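Local atomic coordinates of peroxide stress regulator PerR, FUR family (PDB entry 4LMY), a protein that probably senses peroxide through a bound metal ion and regulates stress genes by binding DNA, as a dimeric member of the FUR family. Residues 1-6 and 18-22; 13-17 and 32-36; 47-51 and 63-67; 99-103 and 137-141. One frame throughout, in Å; residues are numbered along the deposited sequence.

Contact 1. Residues 1-6 and 18-22; sequences MDIHSH and EHLRE. With ZN (zinc ion), chain E.
His4 and His6, from the N-terminal arm, and His19, from helix 12-22, meet on one zinc ion, and this is where the contact is dense. Each ring gives its NE2 to the metal: His4 NE2 lies 2.2 Å from the zinc, His6 NE2 2.1 Å and His19 NE2 2.2 Å. The shared ion brings His6 NE2 and His19 NE2 to 3.0 Å from each other without any bond between them. The rings of His6 and His19 stand steeply to one another, with planes at 76°. His97 and His99 bring the histidine ligands to five. The arrangement is a histidine-rich site, probably the regulatory metal site of this PerR, and the zinc ties the N-terminal arm to helix 12-22. A second shell sets two of the rings. His4 ND1 donates to the backbone O of Asp2 at 2.8 Å, almost straight at 174°. His6 ND1 donates to Glu22 OE2 at 3.2 Å; the oxygen lies in the ring plane, but the nitrogen sits above the carboxylate plane. These carbonyl and carboxylate partners would probably make the rings stronger zinc donors. Away from the metal the contact thins toward solvent. Met1 bends at chi3 (65°) and lays SD 3.7 Å from His19 CE1. On the other flank, Glu18 passes His6 with its CG, and its OE2 pairs with Arg21 NH1 at 3.4 Å.

Contact 2. Residues 13-17 and 32-36; sequences YENVL and KAIIS
Helices 12-22 and 29-40 run roughly antiparallel here, their short axes 10.5 Å apart at closest approach and 136° between their directions. They belong to the winged-helix DNA-binding domain of the FUR family. No hydrogen bond joins the two segments; apolar side chains carry the contact. Ile35 is its centre. Its CD1 meets Val16 CG1 tip to tip at 3.6 Å, and Leu17 CD2 comes in beside the same methyl at 3.8 Å. Its other branch, CG2, turns mainly to the ring of Tyr13, 3.9 Å from CD2 of that ring, and also borders Val16. Leu73 of helix 63-75 also packs on Val16 and Ile35, so a third helix adds to this part of the core. The Tyr13 ring swings across to the second helix because CG stands anti to the backbone N (chi1 175°). Leu17 CG lies against one of its faces, offset toward the rim. Tyr13 OH reaches the aliphatic part of Lys32 and lies 3.2 Å from Lys32 CD. The lysine chain bends at chi3, and its NZ makes a salt bridge to Glu29. Asn15, the residue before Val16, belongs to the zinc site. At the edge of the contact Ser36 OG is 3.1 Å from Tyr13 CE2. That hydroxyl donates to the backbone O of Lys32, which takes Ser36 N from the opposite face of its carbonyl plane.

Contact 3. Residues 47-51 and 63-67; sequences ADKIY and LATVY
Ala47 opens the contact, with CB pointing at helix 63-75 and lying 3.7 Å from Tyr67 CE1. The two helices, 47-54 and 63-75, form the helix-turn-helix part of the winged-helix DNA-binding domain; by family precedent the second is probably the recognition helix. Their short axes come within 9.2 Å, at 116° between directions. Beside the small alanine side chain, the neighbouring helix also meets the backbone: Leu63 CD1 lies 3.9 Å and Val66 CG1 3.7 Å from Ala47 O. Asp48 points away, and its carboxylate is paired with Arg52. Ile50 returns to the interface. Its CG2 crosses Val66 CG1 at 3.9 Å, and Leu70 of helix 63-75 packs on it further along. Tyr37 and Met38 of helix 29-40 also touch Ile50, so three helices meet at this side chain. Val66 is split between two partners: CG1, anti to the backbone N (chi1 177°), faces Ala47 and Ile50, while CG2 turns to Tyr51. Tyr51 closes the segment. Its CB touches both Val66 CG2 at 3.9 Å and Leu63 CD1 at 4.1 Å. The ring then runs past the N-terminal end of helix 63-75. There the backbone N of Leu63 lies over one face of the Tyr51 ring, 3.7 Å above its plane and offset toward the rim.

Contact 4. Residues 99-103 and 137-141; sequences HVNVV and PVIAY. With ZN (zinc ion), chain E.
The contact belongs to the C-terminal dimerisation domain of the FUR fold, where strands 98-104 and 140-143 pair in parallel. Val102 is bridged to Ala140 and Val103 to Tyr141. Two backbone bonds hold the pairing: Ala140 N donates to Asn101 O at 2.9 Å, and Val103 N donates to Ala140 O at 2.8 Å. Before Ala140 the two segments spread apart. A water fills in there, taking the N-H of Asn101 at 2.9 Å and donating to Val138 O at 2.8 Å. Val100 reaches over this wider part with CG1, anti to its own N (chi1 -180°), and sets it 3.4 Å from Val138 O. On one face of the sheet Val102 CG2 rests 4.0 Å from Ala140 CB. On the other, Val103 has two neighbours. Its CG2 crosses Ile139 CG2 at 3.9 Å, and its CB lies against Tyr141 CD1. At the start of the first strand His99 gives NE2 to the zinc ion at 2.1 Å, beside His4, His6, His19 and His97. Strand 98-104 is central: strand 110-115 flanks it antiparallel on its other side, with Phe113 against Val100 and Ala111 against Val102. Beyond strand 140-143 the sheet runs on into the second subunit, where Arg135 of that subunit makes a cation-pi contact with Tyr141.

In the fold
Contacts 1 and 2 cross along the chain and share helix 12-22; their centres are 13 Å apart, and His6 touches Asn15. Contact 3 follows in series, 16 Å from contact 2 between centres, and adds helices 47-54 and 63-75 to the DNA-binding domain. Contact 4 comes last, in the sheet of the dimerisation domain. It lies about 35 Å from contact 3 between centres, on the opposite side of the chain's centre. The zinc ion connects the halves: contact 1 supplies three histidines and contact 4 supplies His99. Metal binding is thus placed at the junction of the domains, consistent with a metal that sets their relative position for DNA binding.

Contact 1. Residues 1-6 and 18-22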
loop_
_atom_site.group_PDB
_atom_site.type_symbol
_atom_site.label_atom_id
_atom_site.label_comp_id
_atom_site.label_asym_id
_atom_site.label_seq_id
_atom_site.Cartn_x
_atom_site.Cartn_y
_atom_site.Cartn_z
ATOM N N MET B 1 0.685 14.003 7.804
ATOM C CA MET B 1 1.475 14.996 8.524
ATOM C C MET B 1 2.967 14.682 8.457
ATOM O O MET B 1 3.415 13.952 7.572
ATOM C CB MET B 1 1.007 15.096 9.977
ATOM C CG MET B 1 0.861 13.755 10.674
ATOM S SD MET B 1 -0.244 13.833 12.096
ATOM C CE MET B 1 -1.799 14.226 11.296
ATOM N N ASP B 2 3.735 15.239 9.388
ATOM C CA ASP B 2 5.175 15.005 9.426
ATOM C C ASP B 2 5.509 13.583 9.862
ATOM O O ASP B 2 4.763 12.965 10.622
ATOM C CB ASP B 2 5.869 16.015 10.343
ATOM C CG ASP B 2 6.319 17.260 9.605
ATOM O OD1 ASP B 2 6.583 17.168 8.386
ATOM O OD2 ASP B 2 6.413 18.329 10.243
ATOM N N ILE B 3 6.635 13.075 9.375
ATOM C CA ILE B 3 7.087 11.730 9.709
ATOM C C ILE B 3 7.423 11.604 11.195
ATOM O O ILE B 3 8.176 12.408 11.742
ATOM C CB ILE B 3 8.303 11.321 8.850
ATOM C CG1 ILE B 3 7.902 11.254 7.375
ATOM C CG2 ILE B 3 8.863 9.986 9.311
ATOM C CD1 ILE B 3 9.018 10.811 6.454
ATOM N N HIS B 4 6.852 10.592 11.840
ATOM C CA HIS B 4 6.993 10.397 13.279
ATOM C C HIS B 4 6.745 8.933 13.625
ATOM O O HIS B 4 6.402 8.134 12.753
ATOM C CB HIS B 4 5.980 11.269 14.021
ATOM C CG HIS B 4 4.556 10.879 13.773
ATOM N ND1 HIS B 4 3.830 11.350 12.702
ATOM C CD2 HIS B 4 3.723 10.059 14.460
ATOM C CE1 HIS B 4 2.611 10.840 12.738
ATOM N NE2 HIS B 4 2.521 10.056 13.796
ATOM N N SER B 5 6.905 8.590 14.899
ATOM C CA SER B 5 6.656 7.231 15.366
ATOM C C SER B 5 6.019 7.215 16.752
ATOM O O SER B 5 6.273 8.097 17.570
ATOM C CB SER B 5 7.954 6.421 15.390
ATOM O OG SER B 5 7.774 5.197 16.081
ATOM N N HIS B 6 5.191 6.209 17.009
ATOM C CA HIS B 6 4.622 6.007 18.336
ATOM C C HIS B 6 5.242 4.766 18.961
ATOM O O HIS B 6 4.759 4.258 19.976
ATOM C CB HIS B 6 3.103 5.854 18.262
ATOM C CG HIS B 6 2.426 6.922 17.464
ATOM N ND1 HIS B 6 2.051 8.134 18.003
ATOM C CD2 HIS B 6 2.050 6.957 16.164
ATOM C CE1 HIS B 6 1.478 8.871 17.069
ATOM N NE2 HIS B 6 1.463 8.179 15.942
ATOM N N GLU B 18 -4.550 7.430 19.393
ATOM C CA GLU B 18 -3.254 7.697 20.010
ATOM C C GLU B 18 -2.888 9.178 19.932
ATOM O O GLU B 18 -2.466 9.770 20.924
ATOM C CB GLU B 18 -2.156 6.839 19.373
ATOM C CG GLU B 18 -0.757 7.100 19.920
ATOM C CD GLU B 18 -0.604 6.711 21.384
ATOM O OE1 GLU B 18 0.346 7.203 22.031
ATOM O OE2 GLU B 18 -1.420 5.911 21.886
ATOM N N HIS B 19 -3.062 9.770 18.755
ATOM C CA HIS B 19 -2.800 11.194 18.560
ATOM C C HIS B 19 -3.698 12.051 19.450
ATOM O O HIS B 19 -3.242 13.024 20.051
ATOM C CB HIS B 19 -2.999 11.589 17.096
ATOM C CG HIS B 19 -1.843 11.241 16.209
ATOM N ND1 HIS B 19 -0.936 12.183 15.767
ATOM C CD2 HIS B 19 -1.448 10.062 15.676
ATOM C CE1 HIS B 19 -0.032 11.596 15.004
ATOM N NE2 HIS B 19 -0.320 10.310 14.930
ATOM N N LEU B 20 -4.974 11.686 19.528
ATOM C CA LEU B 20 -5.929 12.432 20.348
ATOM C C LEU B 20 -5.617 12.318 21.841
ATOM O O LEU B 20 -5.724 13.301 22.574
ATOM C CB LEU B 20 -7.366 11.984 20.066
ATOM C CG LEU B 20 -7.925 12.311 18.679
ATOM C CD1 LEU B 20 -9.410 11.983 18.608
ATOM C CD2 LEU B 20 -7.667 13.762 18.310
ATOM N N ARG B 21 -5.236 11.121 22.285
ATOM C CA ARG B 21 -4.828 10.914 23.673
ATOM C C ARG B 21 -3.613 11.769 24.003
ATOM O O ARG B 21 -3.545 12.380 25.070
ATOM C CB ARG B 21 -4.491 9.446 23.938
ATOM C CG ARG B 21 -5.681 8.514 24.030
ATOM C CD ARG B 21 -5.248 7.144 24.532
ATOM N NE ARG B 21 -6.155 6.088 24.095
ATOM C CZ ARG B 21 -5.890 5.236 23.111
ATOM N NH1 ARG B 21 -4.734 5.301 22.460
ATOM N NH2 ARG B 21 -6.780 4.311 22.782
ATOM N N GLU B 22 -2.657 11.800 23.079
ATOM C CA GLU B 22 -1.449 12.604 23.238
ATOM C C GLU B 22 -1.788 14.071 23.486
ATOM O O GLU B 22 -1.074 14.767 24.208
ATOM C CB GLU B 22 -0.551 12.477 22.004
ATOM C CG GLU B 22 0.233 11.177 21.929
ATOM C CD GLU B 22 0.990 11.026 20.621
ATOM O OE1 GLU B 22 0.743 11.824 19.689
ATOM O OE2 GLU B 22 1.834 10.109 20.524
HETATM ZN ZN ZN E . 0.785 8.721 13.971
#

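Contact 2. Residues 13-17 and 32-36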
loop_
_atom_site.group_PDB
_atom_site.type_symbol
_atom_site.label_atom_id
_atom_site.label_comp_id
_atom_site.label_asym_id
_atom_site.label_seq_id
_atom_site.Cartn_x
_atom_site.Cartn_y
_atom_site.Cartn_z
ATOM N N TYR B 13 -7.412 3.726 12.640
ATOM C CA TYR B 13 -8.278 3.986 13.789
ATOM C C TYR B 13 -7.483 4.183 15.073
ATOM O O TYR B 13 -7.629 5.202 15.754
ATOM C CB TYR B 13 -9.297 2.852 13.949
ATOM C CG TYR B 13 -10.168 2.952 15.183
ATOM C CD1 TYR B 13 -9.847 2.255 16.339
ATOM C CD2 TYR B 13 -11.318 3.732 15.188
ATOM C CE1 TYR B 13 -10.637 2.337 17.470
ATOM C CE2 TYR B 13 -12.118 3.818 16.315
ATOM C CZ TYR B 13 -11.773 3.119 17.452
ATOM O OH TYR B 13 -12.562 3.202 18.577
ATOM N N GLU B 14 -6.637 3.211 15.396
ATOM C CA GLU B 14 -5.827 3.281 16.605
ATOM C C GLU B 14 -4.847 4.451 16.570
ATOM O O GLU B 14 -4.478 4.991 17.614
ATOM C CB GLU B 14 -5.084 1.963 16.850
ATOM C CG GLU B 14 -5.993 0.777 17.152
ATOM C CD GLU B 14 -6.786 0.942 18.442
ATOM O OE1 GLU B 14 -6.402 1.774 19.291
ATOM O OE2 GLU B 14 -7.796 0.226 18.608
ATOM N N ASN B 15 -4.421 4.842 15.372
ATOM C CA ASN B 15 -3.538 5.995 15.243
ATOM C C ASN B 15 -4.229 7.287 15.651
ATOM O O ASN B 15 -3.657 8.097 16.378
ATOM C CB ASN B 15 -2.987 6.128 13.825
ATOM C CG ASN B 15 -2.159 7.383 13.646
ATOM O OD1 ASN B 15 -2.612 8.363 13.057
ATOM N ND2 ASN B 15 -0.942 7.365 14.172
ATOM N N VAL B 16 -5.457 7.476 15.177
ATOM C CA VAL B 16 -6.225 8.670 15.523
ATOM C C VAL B 16 -6.368 8.787 17.036
ATOM O O VAL B 16 -6.113 9.846 17.614
ATOM C CB VAL B 16 -7.620 8.662 14.877
ATOM C CG1 VAL B 16 -8.434 9.851 15.365
ATOM C CG2 VAL B 16 -7.496 8.690 13.370
ATOM N N LEU B 17 -6.753 7.685 17.674
ATOM C CA LEU B 17 -6.954 7.663 19.116
ATOM C C LEU B 17 -5.664 7.985 19.861
ATOM O O LEU B 17 -5.677 8.731 20.839
ATOM C CB LEU B 17 -7.505 6.310 19.571
ATOM C CG LEU B 17 -8.885 5.923 19.035
ATOM C CD1 LEU B 17 -9.451 4.737 19.812
ATOM C CD2 LEU B 17 -9.835 7.111 19.083
ATOM N N LYS B 32 -15.568 7.959 18.734
ATOM C CA LYS B 32 -15.078 6.707 18.168
ATOM C C LYS B 32 -15.927 6.271 16.978
ATOM O O LYS B 32 -15.402 5.786 15.972
ATOM C CB LYS B 32 -15.054 5.608 19.230
ATOM C CG LYS B 32 -13.946 5.776 20.247
ATOM C CD LYS B 32 -13.825 4.565 21.159
ATOM C CE LYS B 32 -14.632 4.735 22.432
ATOM N NZ LYS B 32 -14.609 3.501 23.270
ATOM N N ALA B 33 -17.238 6.447 17.100
ATOM C CA ALA B 33 -18.163 6.074 16.034
ATOM C C ALA B 33 -17.941 6.897 14.771
ATOM O O ALA B 33 -17.978 6.370 13.661
ATOM C CB ALA B 33 -19.594 6.214 16.506
ATOM N N ILE B 34 -17.707 8.192 14.943
ATOM C CA ILE B 34 -17.513 9.085 13.807
ATOM C C ILE B 34 -16.175 8.818 13.108
ATOM O O ILE B 34 -16.097 8.819 11.878
ATOM C CB ILE B 34 -17.653 10.562 14.231
ATOM C CG1 ILE B 34 -19.104 10.846 14.628
ATOM C CG2 ILE B 34 -17.222 11.491 13.112
ATOM C CD1 ILE B 34 -19.328 12.209 15.232
ATOM N N ILE B 35 -15.134 8.567 13.896
ATOM C CA ILE B 35 -13.831 8.202 13.344
ATOM C C ILE B 35 -13.935 6.936 12.497
ATOM O O ILE B 35 -13.488 6.912 11.351
ATOM C CB ILE B 35 -12.779 7.997 14.448
ATOM C CG1 ILE B 35 -12.493 9.321 15.159
ATOM C CG2 ILE B 35 -11.489 7.426 13.860
ATOM C CD1 ILE B 35 -11.780 9.165 16.483
ATOM N N SER B 36 -14.536 5.895 13.067
ATOM C CA SER B 36 -14.694 4.622 12.369
ATOM C C SER B 36 -15.538 4.792 11.117
ATOM O O SER B 36 -15.226 4.231 10.067
ATOM C CB SER B 36 -15.334 3.576 13.283
ATOM O OG SER B 36 -14.484 3.250 14.366
#

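Contact 3. Residues 47-51 and 63-67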
loop_
_atom_site.group_PDB
_atom_site.type_symbol
_atom_site.label_atom_id
_atom_site.label_comp_id
_atom_site.label_asym_id
_atom_site.label_seq_id
_atom_site.Cartn_x
_atom_site.Cartn_y
_atom_site.Cartn_z
ATOM N N ALA B 47 -21.730 16.704 6.378
ATOM C CA ALA B 47 -22.020 16.628 7.804
ATOM C C ALA B 47 -23.406 16.037 8.034
ATOM O O ALA B 47 -23.616 15.279 8.981
ATOM C CB ALA B 47 -21.918 18.004 8.441
ATOM N N ASP B 48 -24.347 16.383 7.158
ATOM C CA ASP B 48 -25.713 15.882 7.266
ATOM C C ASP B 48 -25.776 14.375 7.048
ATOM O O ASP B 48 -26.499 13.672 7.753
ATOM C CB ASP B 48 -26.638 16.584 6.270
ATOM C CG ASP B 48 -28.096 16.212 6.468
ATOM O OD1 ASP B 48 -28.659 16.558 7.528
ATOM O OD2 ASP B 48 -28.682 15.578 5.565
ATOM N N LYS B 49 -25.016 13.889 6.070
ATOM C CA LYS B 49 -24.973 12.461 5.763
ATOM C C LYS B 49 -24.454 11.660 6.950
ATOM O O LYS B 49 -25.046 10.649 7.330
ATOM C CB LYS B 49 -24.097 12.191 4.539
ATOM C CG LYS B 49 -23.890 10.708 4.256
ATOM C CD LYS B 49 -24.613 10.268 2.996
ATOM C CE LYS B 49 -24.554 8.758 2.822
ATOM N NZ LYS B 49 -25.666 8.059 3.526
ATOM N N ILE B 50 -23.347 12.118 7.527
ATOM C CA ILE B 50 -22.788 11.498 8.723
ATOM C C ILE B 50 -23.839 11.465 9.825
ATOM O O ILE B 50 -24.081 10.427 10.443
ATOM C CB ILE B 50 -21.563 12.276 9.239
ATOM C CG1 ILE B 50 -20.475 12.357 8.166
ATOM C CG2 ILE B 50 -21.028 11.640 10.512
ATOM C CD1 ILE B 50 -19.331 13.283 8.525
ATOM N N TYR B 51 -24.468 12.614 10.050
ATOM C CA TYR B 51 -25.510 12.752 11.056
ATOM C C TYR B 51 -26.657 11.769 10.831
ATOM O O TYR B 51 -27.081 11.082 11.757
ATOM C CB TYR B 51 -26.028 14.194 11.071
ATOM C CG TYR B 51 -27.292 14.399 11.872
ATOM C CD1 TYR B 51 -27.337 14.103 13.227
ATOM C CD2 TYR B 51 -28.439 14.905 11.272
ATOM C CE1 TYR B 51 -28.493 14.290 13.961
ATOM C CE2 TYR B 51 -29.598 15.097 11.999
ATOM C CZ TYR B 51 -29.619 14.788 13.343
ATOM O OH TYR B 51 -30.770 14.978 14.072
ATOM N N LEU B 63 -26.626 17.494 14.818
ATOM C CA LEU B 63 -25.750 17.986 13.763
ATOM C C LEU B 63 -24.568 18.730 14.385
ATOM O O LEU B 63 -23.440 18.665 13.890
ATOM C CB LEU B 63 -26.523 18.906 12.819
ATOM C CG LEU B 63 -25.744 19.429 11.618
ATOM C CD1 LEU B 63 -25.327 18.250 10.737
ATOM C CD2 LEU B 63 -26.562 20.444 10.837
ATOM N N ALA B 64 -24.836 19.434 15.480
ATOM C CA ALA B 64 -23.795 20.160 16.196
ATOM C C ALA B 64 -22.703 19.210 16.686
ATOM O O ALA B 64 -21.520 19.542 16.645
ATOM C CB ALA B 64 -24.397 20.930 17.361
ATOM N N THR B 65 -23.112 18.028 17.134
ATOM C CA THR B 65 -22.170 17.010 17.588
ATOM C C THR B 65 -21.240 16.597 16.452
ATOM O O THR B 65 -20.030 16.481 16.636
ATOM C CB THR B 65 -22.905 15.769 18.118
ATOM O OG1 THR B 65 -23.748 16.145 19.212
ATOM C CG2 THR B 65 -21.911 14.720 18.587
ATOM N N VAL B 66 -21.818 16.388 15.274
ATOM C CA VAL B 66 -21.042 16.022 14.096
ATOM C C VAL B 66 -20.048 17.121 13.714
ATOM O O VAL B 66 -18.874 16.842 13.465
ATOM C CB VAL B 66 -21.956 15.676 12.904
ATOM C CG1 VAL B 66 -21.130 15.382 11.665
ATOM C CG2 VAL B 66 -22.850 14.488 13.252
ATOM N N TYR B 67 -20.516 18.367 13.682
ATOM C CA TYR B 67 -19.646 19.510 13.407
ATOM C C TYR B 67 -18.487 19.575 14.401
ATOM O O TYR B 67 -17.338 19.797 14.016
ATOM C CB TYR B 67 -20.445 20.816 13.477
ATOM C CG TYR B 67 -21.186 21.188 12.212
ATOM C CD1 TYR B 67 -20.583 21.075 10.965
ATOM C CD2 TYR B 67 -22.487 21.669 12.266
ATOM C CE1 TYR B 67 -21.259 21.426 9.807
ATOM C CE2 TYR B 67 -23.171 22.021 11.117
ATOM C CZ TYR B 67 -22.553 21.896 9.890
ATOM O OH TYR B 67 -23.232 22.246 8.746
#

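Contact 4. Residues 99-103 and 137-141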
loop_
_atom_site.group_PDB
_atom_site.type_symbol
_atom_site.label_atom_id
_atom_site.label_comp_id
_atom_site.label_asym_id
_atom_site.label_seq_id
_atom_site.Cartn_x
_atom_site.Cartn_y
_atom_site.Cartn_z
ATOM N N HIS B 99 0.689 3.373 11.100
ATOM C CA HIS B 99 2.077 2.992 11.321
ATOM C C HIS B 99 2.243 1.488 11.192
ATOM O O HIS B 99 1.536 0.717 11.837
ATOM C CB HIS B 99 2.559 3.492 12.680
ATOM C CG HIS B 99 2.455 4.975 12.833
ATOM N ND1 HIS B 99 3.520 5.822 12.624
ATOM C CD2 HIS B 99 1.397 5.766 13.137
ATOM C CE1 HIS B 99 3.130 7.071 12.812
ATOM N NE2 HIS B 99 1.845 7.064 13.119
ATOM N N VAL B 100 3.189 1.090 10.347
ATOM C CA VAL B 100 3.372 -0.301 9.960
ATOM C C VAL B 100 4.750 -0.800 10.384
ATOM O O VAL B 100 5.742 -0.086 10.257
ATOM C CB VAL B 100 3.233 -0.453 8.427
ATOM C CG1 VAL B 100 3.414 -1.907 7.988
ATOM C CG2 VAL B 100 1.890 0.095 7.961
ATOM N N ASN B 101 4.812 -2.027 10.889
ATOM C CA ASN B 101 6.092 -2.622 11.259
ATOM C C ASN B 101 6.862 -3.174 10.067
ATOM O O ASN B 101 6.274 -3.675 9.110
ATOM C CB ASN B 101 5.892 -3.743 12.276
ATOM C CG ASN B 101 5.630 -3.224 13.670
ATOM O OD1 ASN B 101 6.016 -2.107 14.011
ATOM N ND2 ASN B 101 4.986 -4.041 14.492
ATOM N N VAL B 102 8.183 -3.074 10.130
ATOM C CA VAL B 102 9.034 -3.831 9.225
ATOM C C VAL B 102 9.916 -4.738 10.077
ATOM O O VAL B 102 10.590 -4.280 11.002
ATOM C CB VAL B 102 9.860 -2.926 8.269
ATOM C CG1 VAL B 102 10.739 -1.953 9.038
ATOM C CG2 VAL B 102 10.690 -3.777 7.320
ATOM N N VAL B 103 9.878 -6.034 9.789
ATOM C CA VAL B 103 10.562 -7.019 10.617
ATOM C C VAL B 103 11.756 -7.608 9.881
ATOM O O VAL B 103 11.647 -7.972 8.712
ATOM C CB VAL B 103 9.606 -8.168 11.014
ATOM C CG1 VAL B 103 10.305 -9.142 11.943
ATOM C CG2 VAL B 103 8.342 -7.609 11.662
ATOM N N PRO B 137 -4.619 -5.804 7.473
ATOM C CA PRO B 137 -3.398 -5.953 8.271
ATOM C C PRO B 137 -2.179 -6.070 7.367
ATOM O O PRO B 137 -2.164 -6.879 6.441
ATOM C CB PRO B 137 -3.634 -7.257 9.036
ATOM C CG PRO B 137 -4.622 -8.010 8.212
ATOM C CD PRO B 137 -5.512 -6.969 7.605
ATOM N N VAL B 138 -1.172 -5.244 7.623
ATOM C CA VAL B 138 0.028 -5.246 6.803
ATOM C C VAL B 138 1.267 -5.274 7.685
ATOM O O VAL B 138 1.374 -4.507 8.639
ATOM C CB VAL B 138 0.083 -4.009 5.887
ATOM C CG1 VAL B 138 1.348 -4.016 5.050
ATOM C CG2 VAL B 138 -1.141 -3.956 4.989
ATOM N N ILE B 139 2.181 -6.187 7.373
ATOM C CA ILE B 139 3.496 -6.223 8.000
ATOM C C ILE B 139 4.541 -6.359 6.905
ATOM O O ILE B 139 4.417 -7.213 6.027
ATOM C CB ILE B 139 3.642 -7.410 8.966
ATOM C CG1 ILE B 139 2.574 -7.352 10.059
ATOM C CG2 ILE B 139 5.038 -7.435 9.582
ATOM C CD1 ILE B 139 2.674 -8.476 11.061
ATOM N N ALA B 140 5.565 -5.514 6.946
ATOM C CA ALA B 140 6.636 -5.597 5.964
ATOM C C ALA B 140 7.789 -6.426 6.507
ATOM O O ALA B 140 7.990 -6.513 7.718
ATOM C CB ALA B 140 7.118 -4.208 5.581
ATOM N N TYR B 141 8.533 -7.052 5.603
ATOM C CA TYR B 141 9.712 -7.814 5.980
ATOM C C TYR B 141 10.914 -7.319 5.196
ATOM O O TYR B 141 10.777 -6.820 4.081
ATOM C CB TYR B 141 9.485 -9.307 5.743
ATOM C CG TYR B 141 8.403 -9.885 6.617
ATOM C CD1 TYR B 141 8.703 -10.430 7.859
ATOM C CD2 TYR B 141 7.076 -9.878 6.207
ATOM C CE1 TYR B 141 7.710 -10.955 8.667
ATOM C CE2 TYR B 141 6.078 -10.399 7.009
ATOM C CZ TYR B 141 6.401 -10.938 8.236
ATOM O OH TYR B 141 5.407 -11.458 9.034
HETATM ZN ZN ZN E . 0.785 8.721 13.971
HETATM O O HOH W 1 2.423 -3.730 11.085
#